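Long-range contacts in endo-1,4-beta-xylanase (Pseudoalteromonas haloplanktis, PDB 1H12), which hydrolyses internal beta-1,4 linkages of xylan as a cold-adapted glycoside hydrolase of family 8: residues Asn45-Tyr50 against Leu371-Gly376; Gly83-Val88 against Ala150-Asn155; Glu146-Phe151 against Tyr203-Phe208. All coordinates share one frame; numbering follows the deposited sequence. Where two conformers were deposited one is given.

From the N terminus, the chain leaves helix 29-40 and runs through the loop 45-50, which meets the loop 371-376 more than 300 residues later; contact 1 thus closes a very long excursion that takes in both other contacts. Within it, helix 77-89 returns to helix 143-160 in contact 2 (83-88 with 150-155), and helix 143-160 is tied onward to the start of helix 206-215 in contact 3 (146-151 with 203-208). The last two loops overlap on helix 143-160, sharing A150 and F151, and their centres lie 10 Å apart. Contact 1 is a surface meeting of loops near bound xylose; contacts 2 and 3 join helices 77-89, 143-160 and 206-215 in the buried interior.

Contact 1 (Asn45-Tyr50 against Leu371-Gly376); sequences NTQQLY and LSQPTG
Q47 lies across Q373 at about a right angle where two loops of the family 8 (α/α)6 barrel meet at the surface, one before strand 50-55, the other between helices 358-369 and 379-392. Q47 CG rests 3.7 Å from Q373 CD, the two amide planes 38° apart. Q373 suits its place because a long polar chain can reach helix 29-40: with CG anti to the backbone N (chi1 -177°) and the rest extended, NE2 bonds to T36 O and OE1 to N39 ND2. An alanine here would probably leave T36 O and N39 ND2 without these mates and open a gap beneath Q47 CG. Q47 instead bends at chi2 (80°), turning its amide along T375, with NE2 3.8 Å from T375 CG2. The methyls of T46 and T375 lie side by side. No direct hydrogen bond joins the loops; water does that work, bridging T46 O to G376 N and Q47 O to P374 O. The P374 side chain lies about 7 Å from a bound alpha-D-xylopyranose, so this seam borders the sugar pocket. A third water accepts from Q47 NE2 at 2.9 Å and donates to Q373 O at 2.8 Å.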
loop_
_atom_site.group_PDB
_atom_site.type_symbol
_atom_site.label_atom_id
_atom_site.label_comp_id
_atom_site.label_asym_id
_atom_site.label_seq_id
_atom_site.Cartn_x
_atom_site.Cartn_y
_atom_site.Cartn_z
ATOM N N ASN A 45 3.520 -20.915 -10.536
ATOM C CA ASN A 45 4.901 -20.541 -10.481
ATOM C C ASN A 45 5.297 -19.556 -11.499
ATOM O O ASN A 45 6.480 -19.495 -11.854
ATOM C CB ASN A 45 5.871 -21.767 -10.535
ATOM N N THR A 46 4.356 -18.765 -11.987
ATOM C CA THR A 46 4.580 -17.832 -13.096
ATOM C C THR A 46 4.283 -16.421 -12.600
ATOM O O THR A 46 5.216 -15.672 -12.309
ATOM C CB THR A 46 3.801 -18.295 -14.288
ATOM O OG1 THR A 46 4.199 -19.667 -14.619
ATOM C CG2 THR A 46 4.187 -17.420 -15.528
ATOM N N GLN A 47 3.028 -16.086 -12.489
ATOM C CA GLN A 47 2.613 -14.868 -11.797
ATOM C C GLN A 47 2.466 -15.078 -10.266
ATOM O O GLN A 47 2.411 -14.108 -9.511
ATOM C CB GLN A 47 1.252 -14.396 -12.290
ATOM C CG GLN A 47 1.152 -14.080 -13.758
ATOM C CD GLN A 47 0.975 -15.300 -14.667
ATOM O OE1 GLN A 47 0.650 -16.388 -14.178
ATOM N NE2 GLN A 47 1.221 -15.118 -15.978
ATOM N N GLN A 48 2.382 -16.341 -9.860
ATOM C CA GLN A 48 2.026 -16.719 -8.516
ATOM C C GLN A 48 2.859 -15.992 -7.463
ATOM O O GLN A 48 4.101 -15.996 -7.482
ATOM C CB GLN A 48 2.243 -18.224 -8.375
ATOM C CG GLN A 48 1.966 -18.764 -6.984
ATOM C CD GLN A 48 2.225 -20.271 -6.857
ATOM O OE1 GLN A 48 2.735 -20.921 -7.817
ATOM N NE2 GLN A 48 1.904 -20.821 -5.706
ATOM N N LEU A 49 2.133 -15.477 -6.446
ATOM C CA LEU A 49 2.753 -14.939 -5.240
ATOM C C LEU A 49 2.272 -15.649 -3.944
ATOM O O LEU A 49 2.882 -15.453 -2.897
ATOM C CB LEU A 49 2.516 -13.425 -5.109
ATOM C CG LEU A 49 3.297 -12.612 -6.123
ATOM C CD1 LEU A 49 2.884 -11.164 -6.091
ATOM C CD2 LEU A 49 4.795 -12.760 -5.893
ATOM N N TYR A 50 1.173 -16.371 -4.033
ATOM C CA TYR A 50 0.504 -16.989 -2.901
ATOM C C TYR A 50 0.937 -18.445 -2.792
ATOM O O TYR A 50 0.665 -19.226 -3.708
ATOM C CB TYR A 50 -0.998 -16.885 -3.163
ATOM C CG TYR A 50 -1.974 -17.667 -2.312
ATOM C CD1 TYR A 50 -2.650 -18.791 -2.828
ATOM C CD2 TYR A 50 -2.375 -17.202 -1.080
ATOM C CE1 TYR A 50 -3.659 -19.389 -2.125
ATOM C CE2 TYR A 50 -3.384 -17.815 -0.385
ATOM C CZ TYR A 50 -4.028 -18.940 -0.898
ATOM O OH TYR A 50 -5.034 -19.542 -0.171
ATOM N N LEU A 371 0.224 -3.624 -20.050
ATOM C CA LEU A 371 1.187 -4.554 -19.482
ATOM C C LEU A 371 0.636 -5.956 -19.368
ATOM O O LEU A 371 -0.543 -6.139 -19.123
ATOM C CB LEU A 371 1.502 -4.145 -18.036
ATOM C CG LEU A 371 2.226 -2.784 -17.891
ATOM C CD1 LEU A 371 2.239 -2.431 -16.413
ATOM C CD2 LEU A 371 3.636 -2.846 -18.467
ATOM N N SER A 372 1.535 -6.925 -19.490
ATOM C CA SER A 372 1.156 -8.246 -18.984
ATOM C C SER A 372 1.408 -8.286 -17.464
ATOM O O SER A 372 2.263 -7.589 -16.901
ATOM C CB SER A 372 2.131 -9.265 -19.627
ATOM O OG SER A 372 2.021 -9.362 -21.040
ATOM N N GLN A 373 0.707 -9.197 -16.808
ATOM C CA GLN A 373 0.840 -9.338 -15.365
ATOM C C GLN A 373 2.269 -9.717 -15.030
ATOM O O GLN A 373 2.843 -10.549 -15.722
ATOM C CB GLN A 373 -0.148 -10.399 -14.874
ATOM C CG GLN A 373 -0.132 -10.570 -13.382
ATOM C CD GLN A 373 -1.239 -11.427 -12.860
ATOM O OE1 GLN A 373 -1.984 -12.042 -13.662
ATOM N NE2 GLN A 373 -1.428 -11.459 -11.545
ATOM N N PRO A 374 2.841 -9.167 -13.971
ATOM C CA PRO A 374 4.228 -9.485 -13.647
ATOM C C PRO A 374 4.551 -10.947 -13.458
ATOM O O PRO A 374 3.786 -11.713 -12.831
ATOM C CB PRO A 374 4.477 -8.696 -12.361
ATOM C CG PRO A 374 3.621 -7.522 -12.531
ATOM C CD PRO A 374 2.324 -8.061 -13.144
ATOM N N THR A 375 5.713 -11.339 -13.986
ATOM C CA THR A 375 6.295 -12.660 -13.838
ATOM C C THR A 375 7.783 -12.483 -13.502
ATOM O O THR A 375 8.300 -11.368 -13.475
ATOM C CB THR A 375 6.156 -13.503 -15.117
ATOM O OG1 THR A 375 6.827 -12.819 -16.192
ATOM C CG2 THR A 375 4.690 -13.658 -15.488
ATOM N N GLY A 376 8.463 -13.581 -13.272
ATOM C CA GLY A 376 9.868 -13.521 -13.053
ATOM C C GLY A 376 10.287 -13.088 -11.667
ATOM O O GLY A 376 9.517 -13.050 -10.695
HETATM O O HOH W 1 7.749 -16.297 -13.280
HETATM O O HOH W 2 2.547 -11.390 -10.335
HETATM O O HOH W 3 1.709 -12.536 -17.285
#

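Contact 2 (Gly83-Val88 against Ala150-Asn155); sequences GMTAAV and AFALLN
F151 opens the meeting of the two helices by offering the edge of its ring to T85: the methyl CG2 sits close to the ring plane, 4.0 Å from F151 CE2. CG of F151 stands anti to its backbone N (chi1 178°), which carries the ring back to T85 although the CB does not point straight across. T85 suits this place because its two branches do different work. CG2 meets the aromatic edge, while OG1, bonded to S81 O one turn back in its own helix, is satisfied within the buried interface.

A152 comes next and faces helix 77-89 directly. Its CB lies 3.6 Å from T85 OG1 and 4.1 Å from M84 CB, and a small residue suits a place where the axes come within 8.7 Å. L153 points away at its CB, but its branch returns to receive the methionine end: M84, bent at chi3 (57°), brings CE to 4.2 Å from L153 CG, a flexible chain fitted against a branched one. At N155 it is the CB that matters, 3.9 Å from V88 CG2, with V88 CG1 almost as near, so both valine methyls rest against it.

Along this seam the helices run nearly parallel, at 25°, with helix 93-107 packed against M84 and L153, consistent with neighbouring inner helices of an (α/α)6 barrel.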
loop_
_atom_site.group_PDB
_atom_site.type_symbol
_atom_site.label_atom_id
_atom_site.label_comp_id
_atom_site.label_asym_id
_atom_site.label_seq_id
_atom_site.Cartn_x
_atom_site.Cartn_y
_atom_site.Cartn_z
ATOM N N GLY A 83 -2.078 -8.710 0.095
ATOM C CA GLY A 83 -2.780 -9.884 -0.414
ATOM C C GLY A 83 -4.121 -10.105 0.259
ATOM O O GLY A 83 -5.099 -10.443 -0.397
ATOM N N MET A 84 -4.178 -9.913 1.574
ATOM C CA MET A 84 -5.461 -9.982 2.269
ATOM C C MET A 84 -6.438 -8.928 1.762
ATOM O O MET A 84 -7.641 -9.180 1.603
ATOM C CB MET A 84 -5.253 -9.812 3.783
ATOM C CG MET A 84 -4.663 -11.051 4.462
ATOM S SD MET A 84 -4.064 -10.738 6.120
ATOM C CE MET A 84 -5.556 -10.097 6.904
ATOM N N THR A 85 -5.939 -7.729 1.526
ATOM C CA THR A 85 -6.762 -6.652 1.032
ATOM C C THR A 85 -7.355 -7.004 -0.335
ATOM O O THR A 85 -8.538 -6.823 -0.588
ATOM C CB THR A 85 -5.975 -5.348 1.021
ATOM O OG1 THR A 85 -5.548 -5.034 2.340
ATOM C CG2 THR A 85 -6.814 -4.193 0.526
ATOM N N ALA A 86 -6.514 -7.521 -1.223
ATOM C CA ALA A 86 -7.010 -7.929 -2.511
ATOM C C ALA A 86 -8.074 -8.997 -2.392
ATOM O O ALA A 86 -9.114 -8.969 -3.074
ATOM C CB ALA A 86 -5.847 -8.421 -3.381
ATOM N N ALA A 87 -7.822 -9.988 -1.538
ATOM C CA ALA A 87 -8.778 -11.083 -1.367
ATOM C C ALA A 87 -10.136 -10.584 -0.889
ATOM O O ALA A 87 -11.169 -10.995 -1.396
ATOM C CB ALA A 87 -8.164 -12.122 -0.408
ATOM N N VAL A 88 -10.170 -9.698 0.131
ATOM C CA VAL A 88 -11.474 -9.268 0.642
ATOM C C VAL A 88 -12.222 -8.477 -0.417
ATOM O O VAL A 88 -13.449 -8.583 -0.513
ATOM C CB VAL A 88 -11.388 -8.560 1.993
ATOM C CG1 VAL A 88 -10.735 -7.194 1.942
ATOM C CG2 VAL A 88 -12.763 -8.452 2.632
ATOM N N ALA A 150 -5.343 -4.083 9.520
ATOM C CA ALA A 150 -6.550 -3.582 10.188
ATOM C C ALA A 150 -7.650 -3.283 9.193
ATOM O O ALA A 150 -8.817 -3.632 9.399
ATOM C CB ALA A 150 -6.211 -2.343 10.982
ATOM N N PHE A 151 -7.282 -2.605 8.113
ATOM C CA PHE A 151 -8.220 -2.286 7.044
ATOM C C PHE A 151 -8.876 -3.565 6.496
ATOM O O PHE A 151 -10.101 -3.660 6.360
ATOM C CB PHE A 151 -7.501 -1.519 5.943
ATOM C CG PHE A 151 -8.378 -1.179 4.779
ATOM C CD1 PHE A 151 -9.339 -0.164 4.845
ATOM C CD2 PHE A 151 -8.259 -1.867 3.588
ATOM C CE1 PHE A 151 -10.167 0.122 3.811
ATOM C CE2 PHE A 151 -9.064 -1.583 2.515
ATOM C CZ PHE A 151 -10.039 -0.584 2.625
ATOM N N ALA A 152 -8.054 -4.533 6.121
ATOM C CA ALA A 152 -8.564 -5.738 5.536
ATOM C C ALA A 152 -9.465 -6.520 6.476
ATOM O O ALA A 152 -10.520 -7.036 6.072
ATOM C CB ALA A 152 -7.384 -6.596 5.063
ATOM N N LEU A 153 -9.091 -6.607 7.754
ATOM C CA LEU A 153 -9.866 -7.312 8.764
ATOM C C LEU A 153 -11.227 -6.657 9.019
ATOM O O LEU A 153 -12.246 -7.347 9.187
ATOM C CB LEU A 153 -9.057 -7.454 10.041
ATOM C CG LEU A 153 -7.896 -8.445 9.957
ATOM C CD1 LEU A 153 -6.901 -8.163 11.074
ATOM C CD2 LEU A 153 -8.372 -9.892 10.013
ATOM N N LEU A 154 -11.266 -5.319 9.057
ATOM C CA LEU A 154 -12.543 -4.650 9.230
ATOM C C LEU A 154 -13.465 -4.940 8.083
ATOM O O LEU A 154 -14.681 -5.148 8.272
ATOM C CB LEU A 154 -12.346 -3.138 9.365
ATOM C CG LEU A 154 -11.808 -2.633 10.703
ATOM C CD1 LEU A 154 -11.472 -1.168 10.569
ATOM C CD2 LEU A 154 -12.798 -2.884 11.844
ATOM N N ASN A 155 -12.934 -4.959 6.859
ATOM C CA ASN A 155 -13.742 -5.288 5.691
ATOM C C ASN A 155 -14.212 -6.743 5.705
ATOM O O ASN A 155 -15.335 -7.029 5.336
ATOM C CB ASN A 155 -12.983 -4.952 4.420
ATOM C CG ASN A 155 -13.004 -3.468 4.084
ATOM O OD1 ASN A 155 -11.929 -2.752 4.383
ATOM N ND2 ASN A 155 -14.030 -2.998 3.559
#

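Contact 3 (Glu146-Phe151 against Tyr203-Phe208)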
loop_
_atom_site.group_PDB
_atom_site.type_symbol
_atom_site.label_atom_id
_atom_site.label_comp_id
_atom_site.label_asym_id
_atom_site.label_seq_id
_atom_site.Cartn_x
_atom_site.Cartn_y
_atom_site.Cartn_z
ATOM N N GLU A 146 0.610 -3.318 9.298
ATOM C CA GLU A 146 -0.437 -3.304 10.301
ATOM C C GLU A 146 -1.618 -2.443 9.846
ATOM O O GLU A 146 -2.772 -2.824 10.087
ATOM C CB GLU A 146 0.097 -2.779 11.649
ATOM C CG GLU A 146 0.984 -3.742 12.415
ATOM C CD GLU A 146 2.464 -3.825 12.052
ATOM O OE1 GLU A 146 2.836 -3.370 10.931
ATOM O OE2 GLU A 146 3.222 -4.331 12.893
ATOM N N GLU A 147 -1.362 -1.299 9.203
ATOM C CA GLU A 147 -2.455 -0.497 8.694
ATOM C C GLU A 147 -3.351 -1.276 7.739
ATOM O O GLU A 147 -4.585 -1.244 7.846
ATOM C CB GLU A 147 -1.939 0.780 8.011
ATOM C CG GLU A 147 -1.218 1.725 8.937
ATOM C CD GLU A 147 -0.817 3.015 8.293
ATOM O OE1 GLU A 147 -0.178 2.899 7.171
ATOM O OE2 GLU A 147 -1.093 4.101 8.789
ATOM N N TYR A 148 -2.737 -1.937 6.751
ATOM C CA TYR A 148 -3.500 -2.735 5.802
ATOM C C TYR A 148 -4.145 -3.939 6.472
ATOM O O TYR A 148 -5.257 -4.322 6.098
ATOM C CB TYR A 148 -2.663 -3.146 4.596
ATOM C CG TYR A 148 -2.630 -2.160 3.455
ATOM C CD1 TYR A 148 -3.577 -2.231 2.452
ATOM C CD2 TYR A 148 -1.659 -1.177 3.370
ATOM C CE1 TYR A 148 -3.519 -1.413 1.362
ATOM C CE2 TYR A 148 -1.625 -0.305 2.285
ATOM C CZ TYR A 148 -2.563 -0.446 1.272
ATOM O OH TYR A 148 -2.533 0.356 0.152
ATOM N N PHE A 149 -3.478 -4.587 7.457
ATOM C CA PHE A 149 -4.120 -5.681 8.131
ATOM C C PHE A 149 -5.411 -5.222 8.794
ATOM O O PHE A 149 -6.451 -5.884 8.705
ATOM C CB PHE A 149 -3.238 -6.317 9.230
ATOM C CG PHE A 149 -2.064 -7.173 8.781
ATOM C CD1 PHE A 149 -2.200 -8.151 7.801
ATOM C CD2 PHE A 149 -0.847 -7.084 9.419
ATOM C CE1 PHE A 149 -1.161 -8.978 7.479
ATOM C CE2 PHE A 149 0.202 -7.924 9.096
ATOM C CZ PHE A 149 0.036 -8.875 8.110
ATOM N N ALA A 150 -5.343 -4.083 9.520
ATOM C CA ALA A 150 -6.550 -3.582 10.188
ATOM C C ALA A 150 -7.650 -3.283 9.193
ATOM O O ALA A 150 -8.817 -3.632 9.399
ATOM C CB ALA A 150 -6.211 -2.343 10.982
ATOM N N PHE A 151 -7.282 -2.605 8.113
ATOM C CA PHE A 151 -8.220 -2.286 7.044
ATOM C C PHE A 151 -8.876 -3.565 6.496
ATOM O O PHE A 151 -10.101 -3.660 6.360
ATOM C CB PHE A 151 -7.501 -1.519 5.943
ATOM C CG PHE A 151 -8.378 -1.179 4.779
ATOM C CD1 PHE A 151 -9.339 -0.164 4.845
ATOM C CD2 PHE A 151 -8.259 -1.867 3.588
ATOM C CE1 PHE A 151 -10.167 0.122 3.811
ATOM C CE2 PHE A 151 -9.064 -1.583 2.515
ATOM C CZ PHE A 151 -10.039 -0.584 2.625
ATOM N N TYR A 203 3.226 5.466 3.930
ATOM C CA TYR A 203 2.395 4.852 4.934
ATOM C C TYR A 203 1.100 5.613 5.193
ATOM O O TYR A 203 0.217 5.151 5.909
ATOM C CB TYR A 203 3.131 4.712 6.251
ATOM C CG TYR A 203 4.356 3.823 6.273
ATOM C CD1 TYR A 203 4.835 3.151 5.132
ATOM C CD2 TYR A 203 5.047 3.625 7.458
ATOM C CE1 TYR A 203 5.942 2.337 5.210
ATOM C CE2 TYR A 203 6.164 2.825 7.531
ATOM C CZ TYR A 203 6.611 2.158 6.408
ATOM O OH TYR A 203 7.706 1.313 6.503
ATOM N N HIS A 204 0.989 6.831 4.643
ATOM C CA HIS A 204 -0.164 7.726 4.877
ATOM C C HIS A 204 -1.280 7.421 3.893
ATOM O O HIS A 204 -1.181 7.733 2.702
ATOM C CB HIS A 204 0.297 9.154 4.745
ATOM C CG HIS A 204 1.083 9.603 5.922
ATOM N ND1 HIS A 204 0.490 10.343 6.904
ATOM C CD2 HIS A 204 2.351 9.328 6.319
ATOM C CE1 HIS A 204 1.392 10.526 7.852
ATOM N NE2 HIS A 204 2.541 9.919 7.533
ATOM N N ILE A 205 -2.382 6.855 4.428
ATOM C CA ILE A 205 -3.557 6.545 3.610
ATOM C C ILE A 205 -4.723 7.173 4.333
ATOM O O ILE A 205 -5.409 6.514 5.132
ATOM C CB ILE A 205 -3.719 5.059 3.364
ATOM C CG1 ILE A 205 -2.382 4.447 2.922
ATOM C CG2 ILE A 205 -4.819 4.836 2.349
ATOM C CD1 ILE A 205 -2.352 3.025 2.883
ATOM N N PRO A 206 -4.998 8.462 4.114
ATOM C CA PRO A 206 -5.912 9.165 5.014
ATOM C C PRO A 206 -7.312 8.544 5.078
ATOM O O PRO A 206 -7.884 8.430 6.152
ATOM C CB PRO A 206 -5.905 10.599 4.496
ATOM C CG PRO A 206 -4.529 10.744 3.902
ATOM C CD PRO A 206 -4.247 9.399 3.243
ATOM N N ALA A 207 -7.828 8.080 3.946
ATOM C CA ALA A 207 -9.151 7.498 3.906
ATOM C C ALA A 207 -9.245 6.276 4.780
ATOM O O ALA A 207 -10.335 5.979 5.303
ATOM C CB ALA A 207 -9.545 7.174 2.479
ATOM N N PHE A 208 -8.170 5.494 4.912
ATOM C CA PHE A 208 -8.228 4.348 5.825
ATOM C C PHE A 208 -8.569 4.813 7.244
ATOM O O PHE A 208 -9.308 4.147 7.947
ATOM C CB PHE A 208 -6.908 3.561 5.864
ATOM C CG PHE A 208 -6.643 2.646 4.696
ATOM C CD1 PHE A 208 -7.442 2.610 3.577
ATOM C CD2 PHE A 208 -5.557 1.776 4.771
ATOM C CE1 PHE A 208 -7.139 1.748 2.528
ATOM C CE2 PHE A 208 -5.248 0.955 3.730
ATOM C CZ PHE A 208 -6.027 0.930 2.600
#
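F151 and F208 mark the closest backbone approach, their CA atoms 6.7 Å apart. F151 lies on the continuous helix 143-160; F208 sits in the first turn of helix 206-215, whose N-cap position is I205, with Y203 to I205 leading into it. The later segment therefore touches helix 143-160 over about one turn, from E147 to F151.

F208 is the central side chain. Its CG is anti to the carbonyl carbon (chi1 -77°), and from there the ring slides flat over F151, in a face-to-face stack with centroids 3.9 Å apart and planes at 8°. F151 CB also lies over the same ring, a CH-pi contact. The opposite face of F208 is taken by I205 CG2 from its own segment, so the ring is held between a methyl and an aromatic partner.

Y148, F151 and F208 make up an aromatic cluster within the helical (α/α)6 barrel, which W82, Y211 and F399 extend. In it F208 also presents its edge to the face of Y148, a T-shaped pair with planes at 85° and centroids 5.0 Å apart. A flat ring suits this site because face and edge serve different neighbours. I205 brings its CD1 to 3.5 Å from Y148 CE2.

E147, extended beyond CG, stretches to the turn, where OE1 lies 2.6 Å from Y203 O and OE2 is hydrogen-bonded to Y209 OH.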